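Local coordinates for retinol dehydratase (Spodoptera frugiperda, PDB 1FMJ), which binds retinol and adenosine 3',5'-diphosphate in a sulfotransferase-type fold and dehydrates retinol, probably by way of sulfonate transfer, at residues P32-K37 / V45-L50; D212-F217 / K329-W334. All blocks are in the same frame, centred on the assembly; numbering follows the deposited sequence.

Contact 1. Residues P32-K37 / V45-L50; sequences PTTYVK and VYRPYL
The phenol ring of Y35 overlaps that of Y46 in an offset stack, the centroids 4.5 Å apart and the planes inclined by 17°. The two side chains lie side by side and point the same way, and the overlap is by the rims: CZ of Y35 sits 3.6 Å from CE2 of Y46. In both, CG is anti to the carbonyl carbon; the side chains diverge at this non-hydrogen-bonded pair, yet the rings overlap farther out. The Y35 hydroxyl is hydrogen-bonded to T223, which also touches Y46. Beyond the stack, CG2 of T33 touches Y46, 3.4 Å from its CD2, the side chains crossing at about a right angle, and is equally tight against CD of P48. The OG1 branch of T33 turns elsewhere, to the carbonyl of I111 and the hydroxyl of Y120, a residue of the retinol pocket.

The next pair, V36 and V45, is hydrogen-bonded in both directions; the bond from V45 N to V36 O is nearly straight at 175°, that from V36 N to V45 O more bent. Their CG2 methyls meet at 3.8 Å, and CD1 of L50 adds to this apolar patch. Where the strand gives way to a 3-10 turn, R47 N donates to T34 O at 2.7 Å, almost linearly. The extended R47 side chain passes across V36 at about a right angle, with CG1 near the guanidinium edge, and its NH1 forms a salt bridge with E15. The whole is an antiparallel beta hairpin, strands 35-38 and 43-46, whose first strand is also paired with strand 13-14 in a three-stranded sheet, with T33, just before the first strand, close to the bound retinol.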
loop_
_atom_site.group_PDB
_atom_site.type_symbol
_atom_site.label_atom_id
_atom_site.label_comp_id
_atom_site.label_asym_id
_atom_site.label_seq_id
_atom_site.Cartn_x
_atom_site.Cartn_y
_atom_site.Cartn_z
ATOM N N PRO A 32 2.139 6.336 -18.280
ATOM C CA PRO A 32 2.513 5.249 -19.191
ATOM C C PRO A 32 2.003 3.837 -18.914
ATOM O O PRO A 32 1.496 3.181 -19.818
ATOM C CB PRO A 32 4.043 5.313 -19.192
ATOM C CG PRO A 32 4.318 6.768 -18.954
ATOM C CD PRO A 32 3.338 7.069 -17.836
ATOM N N THR A 33 2.144 3.359 -17.684
ATOM C CA THR A 33 1.709 1.999 -17.361
ATOM C C THR A 33 0.189 1.846 -17.419
ATOM O O THR A 33 -0.544 2.689 -16.907
ATOM C CB THR A 33 2.195 1.581 -15.961
ATOM O OG1 THR A 33 3.564 1.971 -15.791
ATOM C CG2 THR A 33 2.092 0.080 -15.798
ATOM N N THR A 34 -0.279 0.766 -18.043
ATOM C CA THR A 34 -1.715 0.507 -18.177
ATOM C C THR A 34 -2.164 -0.624 -17.258
ATOM O O THR A 34 -1.336 -1.325 -16.681
ATOM C CB THR A 34 -2.074 0.118 -19.628
ATOM O OG1 THR A 34 -1.266 -0.994 -20.030
ATOM C CG2 THR A 34 -1.826 1.278 -20.571
ATOM N N TYR A 35 -3.476 -0.803 -17.132
ATOM C CA TYR A 35 -4.030 -1.858 -16.276
ATOM C C TYR A 35 -4.707 -3.001 -17.045
ATOM O O TYR A 35 -4.875 -2.952 -18.266
ATOM C CB TYR A 35 -5.099 -1.295 -15.332
ATOM C CG TYR A 35 -4.680 -0.210 -14.364
ATOM C CD1 TYR A 35 -4.851 1.135 -14.682
ATOM C CD2 TYR A 35 -4.214 -0.531 -13.090
ATOM C CE1 TYR A 35 -4.586 2.131 -13.755
ATOM C CE2 TYR A 35 -3.943 0.464 -12.152
ATOM C CZ TYR A 35 -4.136 1.789 -12.492
ATOM O OH TYR A 35 -3.906 2.774 -11.570
ATOM N N VAL A 36 -5.095 -4.023 -16.285
ATOM C CA VAL A 36 -5.834 -5.186 -16.763
ATOM C C VAL A 36 -6.505 -5.742 -15.516
ATOM O O VAL A 36 -5.961 -5.633 -14.412
ATOM C CB VAL A 36 -4.940 -6.297 -17.373
ATOM C CG1 VAL A 36 -4.209 -5.775 -18.601
ATOM C CG2 VAL A 36 -3.973 -6.829 -16.327
ATOM N N LYS A 37 -7.698 -6.300 -15.685
ATOM C CA LYS A 37 -8.448 -6.888 -14.582
ATOM C C LYS A 37 -7.848 -8.270 -14.329
ATOM O O LYS A 37 -7.523 -8.985 -15.278
ATOM C CB LYS A 37 -9.921 -7.032 -14.972
ATOM C CG LYS A 37 -10.916 -6.276 -14.092
ATOM C CD LYS A 37 -10.851 -4.778 -14.302
ATOM C CE LYS A 37 -12.053 -4.074 -13.668
ATOM N NZ LYS A 37 -12.104 -4.205 -12.176
ATOM N N VAL A 45 -4.691 -4.460 -11.728
ATOM C CA VAL A 45 -3.247 -4.571 -11.584
ATOM C C VAL A 45 -2.541 -3.966 -12.780
ATOM O O VAL A 45 -3.002 -4.084 -13.921
ATOM C CB VAL A 45 -2.773 -6.055 -11.395
ATOM C CG1 VAL A 45 -3.444 -6.666 -10.169
ATOM C CG2 VAL A 45 -3.077 -6.880 -12.626
ATOM N N TYR A 46 -1.432 -3.283 -12.514
ATOM C CA TYR A 46 -0.652 -2.682 -13.584
ATOM C C TYR A 46 -0.194 -3.840 -14.467
ATOM O O TYR A 46 0.279 -4.858 -13.962
ATOM C CB TYR A 46 0.546 -1.925 -13.002
ATOM C CG TYR A 46 0.197 -0.533 -12.509
ATOM C CD1 TYR A 46 0.297 -0.200 -11.160
ATOM C CD2 TYR A 46 -0.222 0.449 -13.399
ATOM C CE1 TYR A 46 -0.013 1.083 -10.711
ATOM C CE2 TYR A 46 -0.531 1.733 -12.965
ATOM C CZ TYR A 46 -0.423 2.043 -11.622
ATOM O OH TYR A 46 -0.715 3.315 -11.204
ATOM N N ARG A 47 -0.339 -3.679 -15.781
ATOM C CA ARG A 47 0.018 -4.725 -16.734
ATOM C C ARG A 47 1.322 -5.476 -16.439
ATOM O O ARG A 47 1.353 -6.700 -16.487
ATOM C CB ARG A 47 0.048 -4.154 -18.155
ATOM C CG ARG A 47 -0.036 -5.220 -19.230
ATOM C CD ARG A 47 0.010 -4.620 -20.632
ATOM N NE ARG A 47 -0.352 -5.612 -21.640
ATOM C CZ ARG A 47 -1.579 -6.101 -21.800
ATOM N NH1 ARG A 47 -2.568 -5.686 -21.022
ATOM N NH2 ARG A 47 -1.817 -7.010 -22.738
ATOM N N PRO A 48 2.416 -4.754 -16.142
ATOM C CA PRO A 48 3.694 -5.410 -15.844
ATOM C C PRO A 48 3.606 -6.461 -14.735
ATOM O O PRO A 48 4.546 -7.230 -14.516
ATOM C CB PRO A 48 4.591 -4.241 -15.448
ATOM C CG PRO A 48 4.099 -3.155 -16.314
ATOM C CD PRO A 48 2.593 -3.292 -16.190
ATOM N N TYR A 49 2.484 -6.494 -14.028
ATOM C CA TYR A 49 2.327 -7.460 -12.952
ATOM C C TYR A 49 2.279 -8.887 -13.479
ATOM O O TYR A 49 2.851 -9.803 -12.881
ATOM C CB TYR A 49 1.051 -7.189 -12.155
ATOM C CG TYR A 49 0.918 -8.111 -10.974
ATOM C CD1 TYR A 49 1.704 -7.931 -9.836
ATOM C CD2 TYR A 49 0.072 -9.219 -11.017
ATOM C CE1 TYR A 49 1.659 -8.829 -8.775
ATOM C CE2 TYR A 49 0.017 -10.133 -9.948
ATOM C CZ TYR A 49 0.817 -9.931 -8.837
ATOM O OH TYR A 49 0.808 -10.845 -7.800
ATOM N N LEU A 50 1.608 -9.064 -14.612
ATOM C CA LEU A 50 1.431 -10.377 -15.219
ATOM C C LEU A 50 2.697 -11.193 -15.472
ATOM O O LEU A 50 2.631 -12.416 -15.557
ATOM C CB LEU A 50 0.639 -10.237 -16.524
ATOM C CG LEU A 50 -0.782 -9.666 -16.424
ATOM C CD1 LEU A 50 -1.331 -9.400 -17.819
ATOM C CD2 LEU A 50 -1.685 -10.631 -15.678
#

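Contact 2. Residues D212-F217 / K329-W334; sequences DFWEMF and KQAEKW
W214 and Q330 meet through the one hydrogen bond between these two helical segments: the indole NE1 donates to OE1 of Q330 at 2.5 Å, shorter than usual, so its exact length is doubtful, and bent to 141° at the hydrogen. The oxygen lies at the indole edge, near the ring plane, while the amide plane is turned well away from the ring plane. Farther round the same indole, CZ2 rests on the methyl of A331 at 3.5 Å, and CH2 touches CE3 of W334 at 3.7 Å. The two six-membered rings stand at 86° to each other, an oblique pairing. W334 then reaches F217, CH2 to CE2 at 3.9 Å, with the side chains crossing at about a right angle.

Q330 gets to the indole with an extended chain, CG anti to the backbone N and CD anti beyond it. E215 folds back at chi2, and its side chain crosses that of Q330 at about a right angle, OE1 3.7 Å from NE2 of Q330. Around W214, H218 stacks on the indole and F323 meets it edge-to-face, so the indole is packed among aromatic neighbours, which probably limits its turning. An alanine in place of W214 would probably leave OE1 of Q330 without this donor and open a gap beside A331 and W334.

The helix axes stay 12.0 Å apart and run nearly parallel, at 13°, so the large side chains bridge most of the distance. Helix 210-218 and helix 325-338 are thus joined across more than a hundred residues of chain, and helix 187-200 lies against both: A191 touches F217, R188 touches A331 and P187 touches W334, which F228 of helix 227-235 also meets edge-to-face.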
loop_
_atom_site.group_PDB
_atom_site.type_symbol
_atom_site.label_atom_id
_atom_site.label_comp_id
_atom_site.label_asym_id
_atom_site.label_seq_id
_atom_site.Cartn_x
_atom_site.Cartn_y
_atom_site.Cartn_z
ATOM N N ASP A 212 -13.394 12.837 -9.708
ATOM C CA ASP A 212 -13.122 11.915 -10.810
ATOM C C ASP A 212 -12.335 10.741 -10.237
ATOM O O ASP A 212 -12.474 9.602 -10.677
ATOM C CB ASP A 212 -12.268 12.559 -11.903
ATOM C CG ASP A 212 -12.950 13.717 -12.580
ATOM O OD1 ASP A 212 -14.182 13.660 -12.758
ATOM O OD2 ASP A 212 -12.238 14.676 -12.950
ATOM N N PHE A 213 -11.491 11.034 -9.258
ATOM C CA PHE A 213 -10.692 9.991 -8.637
ATOM C C PHE A 213 -11.626 9.073 -7.850
ATOM O O PHE A 213 -11.472 7.851 -7.872
ATOM C CB PHE A 213 -9.637 10.596 -7.708
ATOM C CG PHE A 213 -8.688 9.580 -7.137
ATOM C CD1 PHE A 213 -7.613 9.111 -7.891
ATOM C CD2 PHE A 213 -8.901 9.042 -5.873
ATOM C CE1 PHE A 213 -6.766 8.118 -7.391
ATOM C CE2 PHE A 213 -8.055 8.045 -5.366
ATOM C CZ PHE A 213 -6.990 7.586 -6.129
ATOM N N TRP A 214 -12.602 9.672 -7.166
ATOM C CA TRP A 214 -13.572 8.916 -6.374
ATOM C C TRP A 214 -14.448 8.003 -7.223
ATOM O O TRP A 214 -14.764 6.886 -6.814
ATOM C CB TRP A 214 -14.457 9.863 -5.569
ATOM C CG TRP A 214 -15.705 9.204 -5.031
ATOM C CD1 TRP A 214 -16.985 9.395 -5.468
ATOM C CD2 TRP A 214 -15.783 8.256 -3.962
ATOM N NE1 TRP A 214 -17.857 8.627 -4.734
ATOM C CE2 TRP A 214 -17.145 7.918 -3.802
ATOM C CE3 TRP A 214 -14.832 7.657 -3.120
ATOM C CZ2 TRP A 214 -17.585 7.009 -2.833
ATOM C CZ3 TRP A 214 -15.266 6.753 -2.159
ATOM C CH2 TRP A 214 -16.632 6.437 -2.024
ATOM N N GLU A 215 -14.859 8.483 -8.391
ATOM C CA GLU A 215 -15.683 7.676 -9.286
ATOM C C GLU A 215 -14.926 6.398 -9.633
ATOM O O GLU A 215 -15.467 5.296 -9.583
ATOM C CB GLU A 215 -15.978 8.429 -10.584
ATOM C CG GLU A 215 -16.878 9.650 -10.444
ATOM C CD GLU A 215 -18.255 9.306 -9.900
ATOM O OE1 GLU A 215 -18.729 8.173 -10.157
ATOM O OE2 GLU A 215 -18.863 10.176 -9.228
ATOM N N MET A 216 -13.661 6.576 -9.991
ATOM C CA MET A 216 -12.784 5.483 -10.376
ATOM C C MET A 216 -12.545 4.539 -9.212
ATOM O O MET A 216 -12.737 3.325 -9.330
ATOM C CB MET A 216 -11.459 6.067 -10.884
ATOM C CG MET A 216 -10.343 5.067 -11.161
ATOM S SD MET A 216 -8.953 5.848 -12.062
ATOM C CE MET A 216 -8.705 7.378 -11.100
ATOM N N PHE A 217 -12.150 5.107 -8.076
ATOM C CA PHE A 217 -11.865 4.319 -6.887
ATOM C C PHE A 217 -13.017 3.477 -6.340
ATOM O O PHE A 217 -12.806 2.319 -5.989
ATOM C CB PHE A 217 -11.354 5.218 -5.768
ATOM C CG PHE A 217 -11.082 4.489 -4.491
ATOM C CD1 PHE A 217 -9.893 3.787 -4.313
ATOM C CD2 PHE A 217 -12.007 4.504 -3.460
ATOM C CE1 PHE A 217 -9.632 3.116 -3.121
ATOM C CE2 PHE A 217 -11.751 3.832 -2.259
ATOM C CZ PHE A 217 -10.562 3.140 -2.096
ATOM N N LYS A 329 -23.539 10.785 0.001
ATOM C CA LYS A 329 -24.633 9.827 -0.126
ATOM C C LYS A 329 -24.186 8.626 -0.949
ATOM O O LYS A 329 -24.439 7.474 -0.587
ATOM C CB LYS A 329 -25.844 10.480 -0.805
ATOM C CG LYS A 329 -26.486 11.604 -0.002
ATOM C CD LYS A 329 -27.088 11.097 1.294
ATOM C CE LYS A 329 -27.813 12.215 2.033
ATOM N NZ LYS A 329 -28.526 11.706 3.243
ATOM N N GLN A 330 -23.523 8.902 -2.065
ATOM C CA GLN A 330 -23.038 7.844 -2.938
ATOM C C GLN A 330 -22.123 6.891 -2.172
ATOM O O GLN A 330 -22.196 5.674 -2.338
ATOM C CB GLN A 330 -22.277 8.451 -4.117
ATOM C CG GLN A 330 -21.662 7.419 -5.054
ATOM C CD GLN A 330 -20.887 8.056 -6.188
ATOM O OE1 GLN A 330 -19.996 8.872 -5.960
ATOM N NE2 GLN A 330 -21.220 7.682 -7.420
ATOM N N ALA A 331 -21.270 7.452 -1.323
ATOM C CA ALA A 331 -20.331 6.656 -0.546
ATOM C C ALA A 331 -21.030 5.767 0.468
ATOM O O ALA A 331 -20.628 4.620 0.666
ATOM C CB ALA A 331 -19.338 7.564 0.169
ATOM N N GLU A 332 -22.063 6.307 1.114
ATOM C CA GLU A 332 -22.812 5.564 2.126
ATOM C C GLU A 332 -23.499 4.352 1.503
ATOM O O GLU A 332 -23.483 3.263 2.062
ATOM C CB GLU A 332 -23.848 6.476 2.797
ATOM N N LYS A 333 -24.099 4.544 0.339
ATOM C CA LYS A 333 -24.771 3.453 -0.352
ATOM C C LYS A 333 -23.743 2.367 -0.667
ATOM O O LYS A 333 -23.969 1.180 -0.408
ATOM C CB LYS A 333 -25.399 3.982 -1.643
ATOM C CG LYS A 333 -26.207 2.979 -2.451
ATOM C CD LYS A 333 -26.789 3.680 -3.676
ATOM C CE LYS A 333 -27.611 2.755 -4.554
ATOM N NZ LYS A 333 -28.279 3.531 -5.653
ATOM N N TRP A 334 -22.606 2.788 -1.213
ATOM C CA TRP A 334 -21.540 1.869 -1.576
ATOM C C TRP A 334 -21.064 1.090 -0.366
ATOM O O TRP A 334 -20.886 -0.129 -0.425
ATOM C CB TRP A 334 -20.373 2.637 -2.201
ATOM C CG TRP A 334 -19.198 1.784 -2.578
ATOM C CD1 TRP A 334 -19.196 0.709 -3.425
ATOM C CD2 TRP A 334 -17.836 1.968 -2.161
ATOM N NE1 TRP A 334 -17.919 0.216 -3.563
ATOM C CE2 TRP A 334 -17.065 0.970 -2.801
ATOM C CE3 TRP A 334 -17.193 2.882 -1.312
ATOM C CZ2 TRP A 334 -15.678 0.859 -2.620
ATOM C CZ3 TRP A 334 -15.814 2.774 -1.131
ATOM C CH2 TRP A 334 -15.073 1.768 -1.784
#

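Contact 1 is the more buried of the two and joins neighbouring strands of a hairpin, whereas contact 2 is partly buried and brings together helices far apart in sequence. Their chemistry follows: backbone hydrogen bonds set the register in 32-37 with 45-50, while 212-217 and 329-334 are joined mainly through side chains, with no backbone hydrogen bond between them. Aromatic rings serve both, as a near-parallel stack in the first and a steeply inclined pair in the second. Contact 1 lies beside the retinol pocket; contact 2 stands apart from the annotated sites. They share no element, their centres are 23 Å apart, and their nearest atoms, about 6 Å apart, do not touch.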